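Long-range contact in WbmS, polysaccharide deacetylase involved in O-antigen biosynthesis (Bordetella bronchiseptica, PDB 3HFT), which probably removes acetyl groups from a sugar substrate during O-antigen biosynthesis, as a zinc-binding member of the polysaccharide deacetylase family: residues 89-94 and 112-117. Sequence-based numbering, arbitrary orientation.
Sequences LGVHPN and DRTLEL
Thr114 meets Val91 and Pro93 where helix 107-115 packs against the end of strand 87-91. Its two branches divide the work. CG2, anti to the backbone N, reaches Val91, the last strand residue, and Pro93 just beyond it, lying 3.8 Å from Val91 CB and 3.8 Å from Pro93 CA. OG1 hydrogen-bonds back to the carbonyl of Ile110, one turn earlier, and accepts a bond from a water 2.9 Å away; that water in turn takes the N-H of Asn94, with its oxygen 3.0 Å from Asn94 N. Threonine suits this buried place because one small side chain offers a methyl to Val91 and Pro93 and a hydroxyl to the water bridge. Proline, which has no N-H of its own to satisfy, presents carbon to both branches. Next along, Leu115 starts out away from the strand, but its branched end returns, bringing CD2 to 4.0 Å from Val91 CG2. Val91 is beta-branched, which suits an extended strand and lets its other methyl, CG1, meet Thr114 O at 3.6 Å. The closest atom of Leu117 is its backbone O, 3.9 Å from Leu89 CD2, which also accepts a hydrogen bond from Arg82. Between Val91 and Pro93, the CB of His92 points away from the helix, and NE2 binds the zinc ion, with Asp46 and His127 as the other protein ligands. Helix 107-115 packs on the end of strand 87-91 and the loop just after it, which carries His92; the strand pairs with strand 67-71 in the parallel sheet, while helix 77-83 packs on Leu89 and strand 123-124 touches Val91 and Pro93.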
loop_
_atom_site.group_PDB
_atom_site.type_symbol
_atom_site.label_atom_id
_atom_site.label_comp_id
_atom_site.label_asym_id
_atom_site.label_seq_id
_atom_site.Cartn_x
_atom_site.Cartn_y
_atom_site.Cartn_z
ATOM N N LEU A 89 -14.107 -12.791 12.127
ATOM C CA LEU A 89 -14.262 -11.410 12.557
ATOM C C LEU A 89 -12.858 -10.807 12.666
ATOM O O LEU A 89 -11.981 -11.363 13.339
ATOM C CB LEU A 89 -14.969 -11.334 13.907
ATOM C CG LEU A 89 -15.266 -9.927 14.470
ATOM C CD1 LEU A 89 -16.193 -9.116 13.548
ATOM C CD2 LEU A 89 -15.829 -9.983 15.912
ATOM N N GLY A 90 -12.658 -9.686 11.982
ATOM C CA GLY A 90 -11.438 -8.911 12.078
ATOM C C GLY A 90 -11.798 -7.488 12.483
ATOM O O GLY A 90 -12.961 -7.199 12.844
ATOM N N VAL A 91 -10.808 -6.600 12.446
ATOM C CA VAL A 91 -10.996 -5.201 12.874
ATOM C C VAL A 91 -10.774 -4.198 11.758
ATOM O O VAL A 91 -9.993 -4.444 10.830
ATOM C CB VAL A 91 -10.091 -4.875 14.127
ATOM C CG1 VAL A 91 -10.635 -5.594 15.338
ATOM C CG2 VAL A 91 -8.614 -5.240 13.860
ATOM N N HIS A 92 -11.492 -3.079 11.875
ATOM C CA HIS A 92 -11.446 -1.969 10.948
ATOM C C HIS A 92 -11.190 -0.661 11.715
ATOM O O HIS A 92 -12.077 0.179 11.873
ATOM C CB HIS A 92 -12.759 -1.916 10.170
ATOM C CG HIS A 92 -12.675 -1.205 8.855
ATOM N ND1 HIS A 92 -11.835 -1.599 7.837
ATOM C CD2 HIS A 92 -13.396 -0.163 8.366
ATOM C CE1 HIS A 92 -12.015 -0.808 6.791
ATOM N NE2 HIS A 92 -12.951 0.074 7.090
ATOM N N PRO A 93 -9.950 -0.478 12.182
ATOM C CA PRO A 93 -9.580 0.702 12.951
ATOM C C PRO A 93 -9.638 1.959 12.081
ATOM O O PRO A 93 -9.349 1.893 10.873
ATOM C CB PRO A 93 -8.127 0.403 13.358
ATOM C CG PRO A 93 -7.623 -0.461 12.293
ATOM C CD PRO A 93 -8.786 -1.362 11.963
ATOM N N ASN A 94 -10.008 3.080 12.701
ATOM C CA ASN A 94 -10.116 4.354 12.014
ATOM C C ASN A 94 -9.092 5.363 12.477
ATOM O O ASN A 94 -9.244 5.983 13.555
ATOM C CB ASN A 94 -11.492 4.948 12.235
ATOM C CG ASN A 94 -11.689 6.236 11.463
ATOM O OD1 ASN A 94 -10.966 6.539 10.503
ATOM N ND2 ASN A 94 -12.696 6.978 11.852
ATOM N N ASP A 112 -5.761 -0.137 19.960
ATOM C CA ASP A 112 -6.085 -0.909 21.150
ATOM C C ASP A 112 -7.583 -0.862 21.448
ATOM O O ASP A 112 -8.173 -1.874 21.797
ATOM C CB ASP A 112 -5.263 -0.433 22.338
ATOM C CG ASP A 112 -3.789 -0.879 22.258
ATOM O OD1 ASP A 112 -3.447 -1.819 21.481
ATOM O OD2 ASP A 112 -2.978 -0.274 22.995
ATOM N N ARG A 113 -8.209 0.295 21.278
ATOM C CA ARG A 113 -9.648 0.373 21.472
ATOM C C ARG A 113 -10.398 -0.480 20.474
ATOM O O ARG A 113 -11.349 -1.147 20.833
ATOM C CB ARG A 113 -10.164 1.800 21.360
ATOM C CG ARG A 113 -10.198 2.553 22.642
ATOM C CD ARG A 113 -11.188 3.696 22.536
ATOM N NE ARG A 113 -10.852 4.626 21.465
ATOM C CZ ARG A 113 -9.918 5.571 21.555
ATOM N NH1 ARG A 113 -9.205 5.700 22.645
ATOM N NH2 ARG A 113 -9.680 6.376 20.528
ATOM N N THR A 114 -9.986 -0.445 19.213
ATOM C CA THR A 114 -10.653 -1.232 18.168
ATOM C C THR A 114 -10.514 -2.738 18.417
ATOM O O THR A 114 -11.447 -3.520 18.177
ATOM C CB THR A 114 -10.061 -0.912 16.791
ATOM O OG1 THR A 114 -9.993 0.513 16.628
ATOM C CG2 THR A 114 -10.901 -1.532 15.679
ATOM N N LEU A 115 -9.343 -3.147 18.899
ATOM C CA LEU A 115 -9.085 -4.560 19.163
ATOM C C LEU A 115 -9.998 -5.116 20.251
ATOM O O LEU A 115 -10.222 -6.323 20.294
ATOM C CB LEU A 115 -7.612 -4.780 19.531
ATOM C CG LEU A 115 -6.672 -4.692 18.327
ATOM C CD1 LEU A 115 -5.220 -4.567 18.776
ATOM C CD2 LEU A 115 -6.883 -5.907 17.456
ATOM N N GLU A 116 -10.531 -4.245 21.118
ATOM C CA GLU A 116 -11.441 -4.684 22.145
ATOM C C GLU A 116 -12.697 -5.278 21.512
ATOM O O GLU A 116 -13.408 -6.041 22.152
ATOM C CB GLU A 116 -11.831 -3.520 23.049
ATOM C CG GLU A 116 -10.673 -2.925 23.808
ATOM C CD GLU A 116 -11.075 -1.807 24.757
ATOM O OE1 GLU A 116 -12.282 -1.539 24.935
ATOM O OE2 GLU A 116 -10.155 -1.195 25.338
ATOM N N LEU A 117 -12.987 -4.925 20.263
ATOM C CA LEU A 117 -14.148 -5.467 19.568
ATOM C C LEU A 117 -13.989 -6.938 19.140
ATOM O O LEU A 117 -14.974 -7.626 18.910
ATOM C CB LEU A 117 -14.429 -4.651 18.314
ATOM C CG LEU A 117 -14.719 -3.160 18.408
ATOM C CD1 LEU A 117 -14.807 -2.577 16.977
ATOM C CD2 LEU A 117 -15.989 -2.929 19.184
HETATM O O HOH W 1 -11.397 2.758 15.350
#